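Local coordinates for protein putative streptothricin acetyltransferase (Bacillus anthracis, PDB 3PP9) that binds acetyl coenzyme A and probably transfers its acetyl group to streptothricin, as a GNAT-family acetyltransferase, at residues N14-F19 / V66-I71; A30-S35 / N144-C149; M138-N143 / A178-L183. One frame throughout, in Å; residues are numbered along the deposited sequence.

Contact 1 of 3, residues N14-F19 / V66-I71; sequences NDLDNF and VYNEYI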
loop_
_atom_site.group_PDB
_atom_site.type_symbol
_atom_site.label_atom_id
_atom_site.label_comp_id
_atom_site.label_asym_id
_atom_site.label_seq_id
_atom_site.Cartn_x
_atom_site.Cartn_y
_atom_site.Cartn_z
ATOM N N ASN A 14 -12.444 20.067 21.204
ATOM C CA ASN A 14 -13.275 21.257 21.178
ATOM C C ASN A 14 -13.390 21.916 19.776
ATOM O O ASN A 14 -14.235 22.779 19.572
ATOM C CB ASN A 14 -12.843 22.238 22.304
ATOM C CG ASN A 14 -13.086 21.679 23.746
ATOM O OD1 ASN A 14 -12.529 22.202 24.733
ATOM N ND2 ASN A 14 -13.891 20.621 23.863
ATOM N N ASP A 15 -12.567 21.502 18.806
ATOM C CA ASP A 15 -12.642 22.021 17.440
ATOM C C ASP A 15 -13.641 21.256 16.578
ATOM O O ASP A 15 -14.047 21.740 15.528
ATOM C CB ASP A 15 -11.286 21.859 16.707
ATOM C CG ASP A 15 -10.159 22.650 17.342
ATOM O OD1 ASP A 15 -10.405 23.782 17.813
ATOM O OD2 ASP A 15 -8.997 22.160 17.300
ATOM N N LEU A 16 -14.011 20.049 16.999
ATOM C CA LEU A 16 -14.882 19.182 16.179
ATOM C C LEU A 16 -16.209 19.747 15.681
ATOM O O LEU A 16 -16.645 19.410 14.580
ATOM C CB LEU A 16 -15.089 17.822 16.868
ATOM C CG LEU A 16 -13.805 16.997 17.028
ATOM C CD1 LEU A 16 -14.050 15.737 17.854
ATOM C CD2 LEU A 16 -13.209 16.655 15.652
ATOM N N ASP A 17 -16.857 20.588 16.485
ATOM C CA ASP A 17 -18.135 21.194 16.092
ATOM C C ASP A 17 -17.951 22.544 15.397
ATOM O O ASP A 17 -18.875 23.045 14.752
ATOM C CB ASP A 17 -19.053 21.351 17.304
ATOM C CG ASP A 17 -19.481 20.017 17.891
ATOM O OD1 ASP A 17 -19.262 18.975 17.234
ATOM O OD2 ASP A 17 -20.056 20.011 18.999
ATOM N N ASN A 18 -16.759 23.126 15.526
ATOM C CA ASN A 18 -16.430 24.411 14.903
ATOM C C ASN A 18 -15.751 24.137 13.565
ATOM O O ASN A 18 -15.168 25.039 12.940
ATOM C CB ASN A 18 -15.396 25.162 15.758
ATOM C CG ASN A 18 -15.862 25.416 17.185
ATOM O OD1 ASN A 18 -17.064 25.409 17.478
ATOM N ND2 ASN A 18 -14.902 25.671 18.082
ATOM N N PHE A 19 -15.832 22.889 13.121
ATOM C CA PHE A 19 -15.163 22.489 11.929
ATOM C C PHE A 19 -16.102 22.766 10.761
ATOM O O PHE A 19 -17.166 22.143 10.636
ATOM C CB PHE A 19 -14.785 21.016 12.054
ATOM C CG PHE A 19 -13.512 20.677 11.369
ATOM C CD1 PHE A 19 -12.396 20.309 12.104
ATOM C CD2 PHE A 19 -13.389 20.808 10.003
ATOM C CE1 PHE A 19 -11.222 20.014 11.481
ATOM C CE2 PHE A 19 -12.208 20.521 9.385
ATOM C CZ PHE A 19 -11.122 20.122 10.122
ATOM N N VAL A 66 -12.668 10.116 9.874
ATOM C CA VAL A 66 -13.358 10.545 11.093
ATOM C C VAL A 66 -12.303 11.272 11.921
ATOM O O VAL A 66 -11.405 10.636 12.473
ATOM C CB VAL A 66 -13.919 9.369 11.863
ATOM C CG1 VAL A 66 -14.596 9.846 13.155
ATOM C CG2 VAL A 66 -14.913 8.597 10.996
ATOM N N TYR A 67 -12.420 12.597 12.009
ATOM C CA TYR A 67 -11.402 13.390 12.719
ATOM C C TYR A 67 -11.126 12.934 14.150
ATOM O O TYR A 67 -9.972 12.926 14.608
ATOM C CB TYR A 67 -11.730 14.897 12.750
ATOM C CG TYR A 67 -12.045 15.582 11.439
ATOM C CD1 TYR A 67 -11.309 15.346 10.300
ATOM C CD2 TYR A 67 -13.009 16.579 11.401
ATOM C CE1 TYR A 67 -11.591 16.028 9.108
ATOM C CE2 TYR A 67 -13.308 17.251 10.231
ATOM C CZ TYR A 67 -12.606 16.980 9.094
ATOM O OH TYR A 67 -12.919 17.681 7.946
ATOM N N ASN A 68 -12.169 12.538 14.877
ATOM C CA ASN A 68 -12.005 12.121 16.279
ATOM C C ASN A 68 -11.033 10.955 16.474
ATOM O O ASN A 68 -10.468 10.784 17.547
ATOM C CB ASN A 68 -13.380 11.764 16.862
ATOM C CG ASN A 68 -13.366 11.599 18.363
ATOM O OD1 ASN A 68 -13.876 10.613 18.901
ATOM N ND2 ASN A 68 -12.777 12.559 19.055
ATOM N N GLU A 69 -10.848 10.149 15.435
ATOM C CA GLU A 69 -9.933 9.009 15.494
ATOM C C GLU A 69 -8.481 9.433 15.570
ATOM O O GLU A 69 -7.616 8.608 15.862
ATOM C CB GLU A 69 -10.083 8.132 14.242
ATOM C CG GLU A 69 -11.431 7.488 14.068
ATOM C CD GLU A 69 -11.501 6.589 12.839
ATOM O OE1 GLU A 69 -10.496 6.461 12.099
ATOM O OE2 GLU A 69 -12.571 5.994 12.615
ATOM N N TYR A 70 -8.217 10.714 15.323
ATOM C CA TYR A 70 -6.862 11.267 15.310
ATOM C C TYR A 70 -6.559 12.141 16.497
ATOM O O TYR A 70 -5.488 12.723 16.565
ATOM C CB TYR A 70 -6.617 12.031 13.998
ATOM C CG TYR A 70 -6.598 11.106 12.810
ATOM C CD1 TYR A 70 -7.768 10.641 12.244
ATOM C CD2 TYR A 70 -5.397 10.691 12.251
ATOM C CE1 TYR A 70 -7.739 9.769 11.169
ATOM C CE2 TYR A 70 -5.370 9.821 11.179
ATOM C CZ TYR A 70 -6.532 9.372 10.642
ATOM O OH TYR A 70 -6.505 8.504 9.574
ATOM N N ILE A 71 -7.489 12.226 17.436
ATOM C CA ILE A 71 -7.278 13.036 18.628
ATOM C C ILE A 71 -6.765 12.163 19.761
ATOM O O ILE A 71 -7.274 11.059 19.988
ATOM C CB ILE A 71 -8.573 13.778 19.032
ATOM C CG1 ILE A 71 -8.930 14.775 17.935
ATOM C CG2 ILE A 71 -8.371 14.509 20.370
ATOM C CD1 ILE A 71 -10.212 15.556 18.136
#
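The rings of Phe19 and Tyr67 lie face to face, with centroids 4.1 Å apart and planes tilted by 28°, so the stack opens like a shallow wedge. Over the centre of the Phe19 face sits CE2 of Tyr67, 3.3 Å above the plane; over the facing side of Tyr67 lies Phe19 CE1, while Leu16 CD2 reaches the Tyr67 edge near its plane. The two side chains come from different segments and meet tip to tip; the phenolic OH of Tyr67 lies 3.3 Å from Phe19 CE2. Both segments belong to loops: residues 14-19 follow strand 7-10, and residues 66-71, coiled into a 3-10 turn at 67-70, precede strand 76-83. Their side chains therefore join two connections beside the first strands of the GNAT sheet, and Leu11 touches both rings. Leu16 packs beyond the stack. Its CD2 slides along Tyr67 CB at 3.7 Å, and CD1 meets Ile71 CD1 end to end at 3.9 Å. Asn68 crosses Leu16 at about a right angle, with ND2 3.6 Å from Leu16 CD1. Asp15 turns its carboxylate to a salt bridge with Arg9.

Contact 2 of 3, residues A30-S35 / N144-C149; sequences ARLMLS and NNVAAC. With ACO (acetyl coenzyme *a), chain D.
Leu32 presses its CD1 against Val146 CG2 at 3.5 Å, tighter than usual for two methyl carbons, the side chains crossing obliquely. Its other branch, CD2, lies 3.9 Å from Cys149 SG, so the forked leucine end spans one turn of the helix. Val146 holds CG2 beside its own backbone N, CG1 being anti to it (chi1 177°), and this turns CG2 toward the strand, where it also meets Ala30 CB at 4.0 Å. Water 1 adds a polar link at the helix start: its oxygen lies 2.7 Å from Asn144 O and accepts weakly from Ala30 N and Val146 N. Asn145 is the N-cap of helix 146-154, with OD1 taking the N-H of Ala148 at 3.2 Å from above the carbonyl plane. The other half of the same amide, ND2, donates almost straight (170°) to O5P of acetyl coenzyme A at 3.0 Å. One side chain thus caps the helix and grips the pantetheine arm in the GNAT cofactor site, and the capping bond helps fix the amide rotation that aims ND2 at the ligand. Ala147 puts CB 3.1 Å from N6A of the adenine. Asn144 turns away from the strand contact, its ND2 bonding to Tyr53 OH, while Cys149 also packs on Trp181 of strand 178-184.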
loop_
_atom_site.group_PDB
_atom_site.type_symbol
_atom_site.label_atom_id
_atom_site.label_comp_id
_atom_site.label_asym_id
_atom_site.label_seq_id
_atom_site.Cartn_x
_atom_site.Cartn_y
_atom_site.Cartn_z
ATOM N N ALA A 30 -5.433 17.155 -16.531
ATOM C CA ALA A 30 -4.339 16.442 -17.143
ATOM C C ALA A 30 -4.012 15.236 -16.306
ATOM O O ALA A 30 -4.590 15.034 -15.242
ATOM C CB ALA A 30 -3.121 17.357 -17.201
ATOM N N ARG A 31 -3.088 14.428 -16.800
ATOM C CA ARG A 31 -2.662 13.251 -16.062
ATOM C C ARG A 31 -1.205 12.982 -16.312
ATOM O O ARG A 31 -0.654 13.364 -17.353
ATOM C CB ARG A 31 -3.471 12.004 -16.440
ATOM C CG ARG A 31 -3.359 11.546 -17.897
ATOM C CD ARG A 31 -4.081 10.229 -18.121
ATOM N NE ARG A 31 -4.027 9.802 -19.521
ATOM C CZ ARG A 31 -4.377 8.594 -19.972
ATOM N NH1 ARG A 31 -4.773 7.628 -19.145
ATOM N NH2 ARG A 31 -4.291 8.332 -21.270
ATOM N N LEU A 32 -0.554 12.392 -15.312
ATOM C CA LEU A 32 0.845 12.004 -15.439
ATOM C C LEU A 32 0.968 10.705 -16.213
ATOM O O LEU A 32 0.159 9.781 -16.066
ATOM C CB LEU A 32 1.564 11.874 -14.090
ATOM C CG LEU A 32 2.231 13.105 -13.450
ATOM C CD1 LEU A 32 1.330 14.265 -13.173
ATOM C CD2 LEU A 32 2.942 12.703 -12.164
HETATM N N MSE A 33 1.988 10.669 -17.060
HETATM C CA MSE A 33 2.293 9.513 -17.887
HETATM C C MSE A 33 3.618 9.048 -17.333
HETATM O O MSE A 33 4.584 9.794 -17.385
HETATM C CB MSE A 33 2.487 9.936 -19.340
HETATM C CG MSE A 33 1.350 10.757 -19.901
HETATM SE SE MSE A 33 -0.316 9.782 -19.896
HETATM C CE MSE A 33 0.115 8.349 -21.149
ATOM N N LEU A 34 3.676 7.847 -16.767
ATOM C CA LEU A 34 4.927 7.376 -16.179
ATOM C C LEU A 34 5.867 6.563 -17.043
ATOM O O LEU A 34 5.454 5.867 -17.978
ATOM C CB LEU A 34 4.561 6.538 -14.942
ATOM C CG LEU A 34 3.717 7.252 -13.888
ATOM C CD1 LEU A 34 3.271 6.273 -12.838
ATOM C CD2 LEU A 34 4.459 8.405 -13.259
ATOM N N SER A 35 7.157 6.698 -16.739
ATOM C CA SER A 35 8.195 5.941 -17.421
ATOM C C SER A 35 9.263 5.591 -16.390
ATOM O O SER A 35 9.355 6.220 -15.325
ATOM C CB SER A 35 8.806 6.705 -18.595
ATOM O OG SER A 35 9.412 7.907 -18.161
ATOM N N ASN A 144 -4.097 11.435 -12.028
ATOM C CA ASN A 144 -4.920 12.505 -12.557
ATOM C C ASN A 144 -4.978 13.724 -11.649
ATOM O O ASN A 144 -5.709 14.662 -11.970
ATOM C CB ASN A 144 -6.345 12.021 -12.904
ATOM C CG ASN A 144 -7.140 11.576 -11.705
ATOM O OD1 ASN A 144 -6.629 11.490 -10.596
ATOM N ND2 ASN A 144 -8.435 11.301 -11.924
ATOM N N ASN A 145 -4.246 13.724 -10.527
ATOM C CA ASN A 145 -4.215 14.888 -9.642
ATOM C C ASN A 145 -2.872 15.584 -9.861
ATOM O O ASN A 145 -1.985 15.540 -9.020
ATOM C CB ASN A 145 -4.419 14.470 -8.194
ATOM C CG ASN A 145 -4.693 15.633 -7.279
ATOM O OD1 ASN A 145 -4.542 16.801 -7.664
ATOM N ND2 ASN A 145 -5.148 15.317 -6.052
ATOM N N VAL A 146 -2.738 16.212 -11.024
ATOM C CA VAL A 146 -1.501 16.894 -11.395
ATOM C C VAL A 146 -1.195 18.057 -10.444
ATOM O O VAL A 146 -0.032 18.269 -10.087
ATOM C CB VAL A 146 -1.492 17.297 -12.895
ATOM C CG1 VAL A 146 -0.219 18.081 -13.249
ATOM C CG2 VAL A 146 -1.608 16.043 -13.773
ATOM N N ALA A 147 -2.221 18.746 -9.957
ATOM C CA ALA A 147 -2.006 19.861 -9.028
ATOM C C ALA A 147 -1.274 19.346 -7.796
ATOM O O ALA A 147 -0.289 19.934 -7.355
ATOM C CB ALA A 147 -3.328 20.476 -8.590
ATOM N N ALA A 148 -1.768 18.250 -7.229
ATOM C CA ALA A 148 -1.146 17.650 -6.042
ATOM C C ALA A 148 0.264 17.142 -6.352
ATOM O O ALA A 148 1.196 17.325 -5.554
ATOM C CB ALA A 148 -2.003 16.518 -5.501
ATOM N N CYS A 149 0.424 16.499 -7.496
ATOM C CA CYS A 149 1.754 15.994 -7.874
ATOM C C CYS A 149 2.780 17.131 -7.942
ATOM O O CYS A 149 3.880 17.014 -7.393
ATOM C CB CYS A 149 1.707 15.213 -9.178
ATOM S SG CYS A 149 0.805 13.622 -9.040
HETATM N N1A ACO D . -0.021 23.441 -9.969
HETATM C C2A ACO D . 1.307 23.655 -9.911
HETATM N N3A ACO D . 1.953 23.952 -8.773
HETATM C C4A ACO D . 1.261 24.047 -7.609
HETATM C C5A ACO D . -0.190 23.844 -7.611
HETATM C C6A ACO D . -0.826 23.536 -8.890
HETATM N N6A ACO D . -2.158 23.341 -8.930
HETATM N N7A ACO D . -0.625 24.008 -6.357
HETATM C C8A ACO D . 0.457 24.298 -5.600
HETATM N N9A ACO D . 1.577 24.311 -6.347
HETATM C C1B ACO D . 2.942 24.644 -5.909
HETATM C C2B ACO D . 2.968 26.148 -5.631
HETATM O O2B ACO D . 3.201 26.976 -6.780
HETATM C C3B ACO D . 4.055 26.282 -4.598
HETATM O O3B ACO D . 5.308 26.385 -5.259
HETATM P P3B ACO D . 6.468 27.389 -4.780
HETATM O O7A ACO D . 6.829 26.915 -3.387
HETATM O O8A ACO D . 5.799 28.739 -4.832
HETATM O O9A ACO D . 7.534 27.146 -5.829
HETATM C C4B ACO D . 3.986 24.972 -3.837
HETATM O O4B ACO D . 3.333 24.020 -4.691
HETATM C C5B ACO D . 3.225 25.135 -2.527
HETATM O O5B ACO D . 1.852 25.390 -2.832
HETATM P P1A ACO D . 0.833 25.873 -1.693
HETATM O O1A ACO D . 0.255 27.215 -2.077
HETATM O O2A ACO D . 1.539 25.722 -0.378
HETATM O O3A ACO D . -0.297 24.726 -1.851
HETATM P P2A ACO D . -1.834 24.831 -1.436
HETATM O O4A ACO D . -2.550 25.240 -2.691
HETATM O O5A ACO D . -2.047 25.628 -0.178
HETATM O O6A ACO D . -2.198 23.305 -1.049
HETATM C CBP ACO D . -3.058 21.217 -1.873
HETATM C CCP ACO D . -1.917 22.224 -1.924
HETATM C CDP ACO D . -2.677 20.004 -2.710
HETATM C CEP ACO D . -3.301 20.799 -0.424
HETATM C CAP ACO D . -4.341 21.852 -2.425
HETATM O OAP ACO D . -4.200 22.044 -3.859
HETATM C C9P ACO D . -5.575 21.022 -2.217
HETATM O O9P ACO D . -6.152 21.008 -1.158
HETATM N N8P ACO D . -6.042 20.295 -3.240
HETATM C C7P ACO D . -7.270 19.499 -3.161
HETATM C C6P ACO D . -7.162 18.306 -2.249
HETATM C C5P ACO D . -6.027 17.437 -2.714
HETATM O O5P ACO D . -5.837 17.214 -3.895
HETATM N N4P ACO D . -5.250 16.932 -1.782
HETATM C C3P ACO D . -4.118 16.065 -2.053
HETATM C C2P ACO D . -4.684 14.664 -2.277
HETATM S S1P ACO D . -3.444 13.403 -2.070
HETATM C C ACO D . -3.332 13.272 -0.390
HETATM O O ACO D . -4.001 13.984 0.329
HETATM C CH3 ACO D . -2.387 12.277 0.191
HETATM O O HOH W 1 -5.170 17.093 -13.126
#

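Contact 3 of 3, residues M138-N143 / A178-L183; sequences MLETQN and AIYWYL. With K (potassium ion), chain F; ACO (acetyl coenzyme *a), chain D.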
loop_
_atom_site.group_PDB
_atom_site.type_symbol
_atom_site.label_atom_id
_atom_site.label_comp_id
_atom_site.label_asym_id
_atom_site.label_seq_id
_atom_site.Cartn_x
_atom_site.Cartn_y
_atom_site.Cartn_z
HETATM N N MSE A 138 5.609 10.101 3.455
HETATM C CA MSE A 138 5.176 9.557 2.164
HETATM C C MSE A 138 3.685 9.677 2.018
HETATM O O MSE A 138 2.974 9.962 2.983
HETATM C CB MSE A 138 5.537 8.089 2.049
HETATM C CG MSE A 138 4.886 7.272 3.133
HETATM SE SE MSE A 138 5.283 5.390 3.090
HETATM C CE MSE A 138 4.276 4.736 1.687
ATOM N N LEU A 139 3.215 9.430 0.797
ATOM C CA LEU A 139 1.788 9.487 0.520
ATOM C C LEU A 139 1.505 8.872 -0.835
ATOM O O LEU A 139 2.418 8.498 -1.561
ATOM C CB LEU A 139 1.281 10.938 0.586
ATOM C CG LEU A 139 1.781 12.036 -0.365
ATOM C CD1 LEU A 139 3.213 12.401 -0.158
ATOM C CD2 LEU A 139 1.472 11.774 -1.847
ATOM N N GLU A 140 0.218 8.666 -1.105
ATOM C CA GLU A 140 -0.246 8.143 -2.379
ATOM C C GLU A 140 -1.200 9.156 -2.944
ATOM O O GLU A 140 -1.954 9.796 -2.203
ATOM C CB GLU A 140 -0.998 6.816 -2.222
ATOM C CG GLU A 140 -1.564 6.223 -3.532
ATOM C CD GLU A 140 -2.845 6.896 -4.083
ATOM O OE1 GLU A 140 -3.429 7.788 -3.430
ATOM O OE2 GLU A 140 -3.287 6.489 -5.177
ATOM N N THR A 141 -1.125 9.329 -4.253
ATOM C CA THR A 141 -2.028 10.205 -4.965
ATOM C C THR A 141 -2.305 9.471 -6.291
ATOM O O THR A 141 -1.764 8.386 -6.520
ATOM C CB THR A 141 -1.503 11.691 -5.048
ATOM O OG1 THR A 141 -2.516 12.553 -5.615
ATOM C CG2 THR A 141 -0.197 11.789 -5.812
ATOM N N GLN A 142 -3.238 9.988 -7.095
ATOM C CA GLN A 142 -3.608 9.392 -8.387
ATOM C C GLN A 142 -2.914 10.233 -9.455
ATOM O O GLN A 142 -2.679 11.435 -9.253
ATOM C CB GLN A 142 -5.107 9.407 -8.652
ATOM C CG GLN A 142 -5.922 8.537 -7.725
ATOM C CD GLN A 142 -7.386 8.428 -8.137
ATOM O OE1 GLN A 142 -7.730 8.504 -9.320
ATOM N NE2 GLN A 142 -8.254 8.209 -7.157
ATOM N N ASN A 143 -2.633 9.613 -10.599
ATOM C CA ASN A 143 -1.952 10.278 -11.694
ATOM C C ASN A 143 -2.801 11.384 -12.329
ATOM O O ASN A 143 -2.269 12.193 -13.055
ATOM C CB ASN A 143 -1.455 9.311 -12.768
ATOM C CG ASN A 143 -2.570 8.687 -13.552
ATOM O OD1 ASN A 143 -3.610 8.343 -12.996
ATOM N ND2 ASN A 143 -2.346 8.478 -14.854
ATOM N N ALA A 178 -1.998 4.734 -9.348
ATOM C CA ALA A 178 -1.562 5.207 -8.036
ATOM C C ALA A 178 -0.093 5.576 -8.135
ATOM O O ALA A 178 0.698 4.840 -8.744
ATOM C CB ALA A 178 -1.720 4.089 -6.988
ATOM N N ILE A 179 0.276 6.715 -7.554
ATOM C CA ILE A 179 1.648 7.191 -7.539
ATOM C C ILE A 179 2.053 7.373 -6.077
ATOM O O ILE A 179 1.343 8.015 -5.302
ATOM C CB ILE A 179 1.843 8.509 -8.305
ATOM C CG1 ILE A 179 1.353 8.363 -9.749
ATOM C CG2 ILE A 179 3.312 8.917 -8.276
ATOM C CD1 ILE A 179 1.512 9.630 -10.592
ATOM N N TYR A 180 3.188 6.798 -5.713
ATOM C CA TYR A 180 3.695 6.876 -4.325
ATOM C C TYR A 180 4.879 7.856 -4.240
ATOM O O TYR A 180 5.880 7.690 -4.938
ATOM C CB TYR A 180 4.017 5.468 -3.839
ATOM C CG TYR A 180 2.791 4.597 -3.983
ATOM C CD1 TYR A 180 1.821 4.559 -3.006
ATOM C CD2 TYR A 180 2.594 3.852 -5.134
ATOM C CE1 TYR A 180 0.676 3.763 -3.169
ATOM C CE2 TYR A 180 1.470 3.063 -5.295
ATOM C CZ TYR A 180 0.521 3.033 -4.325
ATOM O OH TYR A 180 -0.583 2.232 -4.531
ATOM N N TRP A 181 4.725 8.872 -3.388
ATOM C CA TRP A 181 5.699 9.955 -3.237
ATOM C C TRP A 181 6.360 9.871 -1.889
ATOM O O TRP A 181 5.697 9.571 -0.900
ATOM C CB TRP A 181 5.005 11.310 -3.365
ATOM C CG TRP A 181 4.433 11.630 -4.717
ATOM C CD1 TRP A 181 3.199 11.284 -5.187
ATOM C CD2 TRP A 181 5.053 12.411 -5.743
ATOM N NE1 TRP A 181 3.021 11.796 -6.455
ATOM C CE2 TRP A 181 4.141 12.495 -6.816
ATOM C CE3 TRP A 181 6.291 13.045 -5.862
ATOM C CZ2 TRP A 181 4.447 13.174 -7.997
ATOM C CZ3 TRP A 181 6.586 13.727 -7.014
ATOM C CH2 TRP A 181 5.661 13.785 -8.080
ATOM N N TYR A 182 7.654 10.188 -1.874
ATOM C CA TYR A 182 8.493 10.097 -0.695
ATOM C C TYR A 182 9.392 11.289 -0.470
ATOM O O TYR A 182 9.972 11.809 -1.408
ATOM C CB TYR A 182 9.432 8.878 -0.867
ATOM C CG TYR A 182 8.669 7.575 -0.935
ATOM C CD1 TYR A 182 8.443 6.815 0.200
ATOM C CD2 TYR A 182 8.118 7.135 -2.130
ATOM C CE1 TYR A 182 7.684 5.644 0.142
ATOM C CE2 TYR A 182 7.360 5.965 -2.185
ATOM C CZ TYR A 182 7.184 5.212 -1.057
ATOM O OH TYR A 182 6.394 4.078 -1.134
ATOM N N LEU A 183 9.524 11.684 0.790
ATOM C CA LEU A 183 10.442 12.762 1.183
ATOM C C LEU A 183 11.258 12.174 2.318
ATOM O O LEU A 183 10.731 11.970 3.403
ATOM C CB LEU A 183 9.724 14.004 1.672
ATOM C CG LEU A 183 10.597 15.194 2.098
ATOM C CD1 LEU A 183 11.377 15.718 0.931
ATOM C CD2 LEU A 183 9.724 16.295 2.650
HETATM K K K F . -5.434 12.073 -5.545
HETATM N N1A ACO D . -0.021 23.441 -9.969
HETATM C C2A ACO D . 1.307 23.655 -9.911
HETATM N N3A ACO D . 1.953 23.952 -8.773
HETATM C C4A ACO D . 1.261 24.047 -7.609
HETATM C C5A ACO D . -0.190 23.844 -7.611
HETATM C C6A ACO D . -0.826 23.536 -8.890
HETATM N N6A ACO D . -2.158 23.341 -8.930
HETATM N N7A ACO D . -0.625 24.008 -6.357
HETATM C C8A ACO D . 0.457 24.298 -5.600
HETATM N N9A ACO D . 1.577 24.311 -6.347
HETATM C C1B ACO D . 2.942 24.644 -5.909
HETATM C C2B ACO D . 2.968 26.148 -5.631
HETATM O O2B ACO D . 3.201 26.976 -6.780
HETATM C C3B ACO D . 4.055 26.282 -4.598
HETATM O O3B ACO D . 5.308 26.385 -5.259
HETATM P P3B ACO D . 6.468 27.389 -4.780
HETATM O O7A ACO D . 6.829 26.915 -3.387
HETATM O O8A ACO D . 5.799 28.739 -4.832
HETATM O O9A ACO D . 7.534 27.146 -5.829
HETATM C C4B ACO D . 3.986 24.972 -3.837
HETATM O O4B ACO D . 3.333 24.020 -4.691
HETATM C C5B ACO D . 3.225 25.135 -2.527
HETATM O O5B ACO D . 1.852 25.390 -2.832
HETATM P P1A ACO D . 0.833 25.873 -1.693
HETATM O O1A ACO D . 0.255 27.215 -2.077
HETATM O O2A ACO D . 1.539 25.722 -0.378
HETATM O O3A ACO D . -0.297 24.726 -1.851
HETATM P P2A ACO D . -1.834 24.831 -1.436
HETATM O O4A ACO D . -2.550 25.240 -2.691
HETATM O O5A ACO D . -2.047 25.628 -0.178
HETATM O O6A ACO D . -2.198 23.305 -1.049
HETATM C CBP ACO D . -3.058 21.217 -1.873
HETATM C CCP ACO D . -1.917 22.224 -1.924
HETATM C CDP ACO D . -2.677 20.004 -2.710
HETATM C CEP ACO D . -3.301 20.799 -0.424
HETATM C CAP ACO D . -4.341 21.852 -2.425
HETATM O OAP ACO D . -4.200 22.044 -3.859
HETATM C C9P ACO D . -5.575 21.022 -2.217
HETATM O O9P ACO D . -6.152 21.008 -1.158
HETATM N N8P ACO D . -6.042 20.295 -3.240
HETATM C C7P ACO D . -7.270 19.499 -3.161
HETATM C C6P ACO D . -7.162 18.306 -2.249
HETATM C C5P ACO D . -6.027 17.437 -2.714
HETATM O O5P ACO D . -5.837 17.214 -3.895
HETATM N N4P ACO D . -5.250 16.932 -1.782
HETATM C C3P ACO D . -4.118 16.065 -2.053
HETATM C C2P ACO D . -4.684 14.664 -2.277
HETATM S S1P ACO D . -3.444 13.403 -2.070
HETATM C C ACO D . -3.332 13.272 -0.390
HETATM O O ACO D . -4.001 13.984 0.329
HETATM C CH3 ACO D . -2.387 12.277 0.191
HETATM O O HOH W 2 -5.447 9.313 -4.514
HETATM O O HOH W 3 -7.511 12.122 -8.142
#
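Strands 138-142 and 178-183 run antiparallel, their axes 4.6 Å apart at closest and their directions 150° apart, joined by paired N-H to O bonds at Leu139-Trp181 and Thr141-Ile179. The straightest, Ile179 N to Thr141 O, measures 2.8 Å with 172° at the hydrogen. On the face of Leu139 and Thr141, Leu139 lies alongside Trp181, CD2 approaching the indole CD1 at 3.8 Å. Thr141 crosses Trp181 obliquely and sets CG2 3.3 Å from NE1, an indole nitrogen buried with no partner in the model. With its OG1 anti to the backbone N, Thr141 instead directs the hydroxyl to the potassium ion at 3.0 Å. The other face carries Met138, a selenomethionine, beside Tyr182 in an oblique Met-aromatic contact, and Glu140, whose bent chain lays CG 3.3 Å from Tyr180 CE1. Glu140 OE2 bonds to Tyr167; Tyr182 OH bonds to Asp163 of the second subunit. The acetyl methyl CH3 of the cofactor approaches Glu140 O at 3.5 Å and Leu139 CB at 3.9 Å. With 178-183 as its antiparallel neighbour on the side away from strand 101-108, strand 138-142 thus lines the acetyl-donor end of the GNAT coenzyme site.

Overall arrangement
Contacts 2 and 3 adjoin, with centres about 10 Å apart, whereas contact 1 lies on the opposite side of the chain's centre from contact 2, their centres about 31 Å apart. Contact 1 closes before contact 3 opens along the sequence, while the segments of contact 2 alternate with those of both others. Asn143 lies in the short link between strand 136-142 and helix 146-154. Its O is 2.8 Å from Leu32 N, a probable hydrogen bond that connects strand 25-36 to the end of strand 136-142. Contacts 2 and 3 together build the side of the fold that holds the cofactor's pantetheine and acetyl end; contact 1 is surface packing at the far end of the sheet.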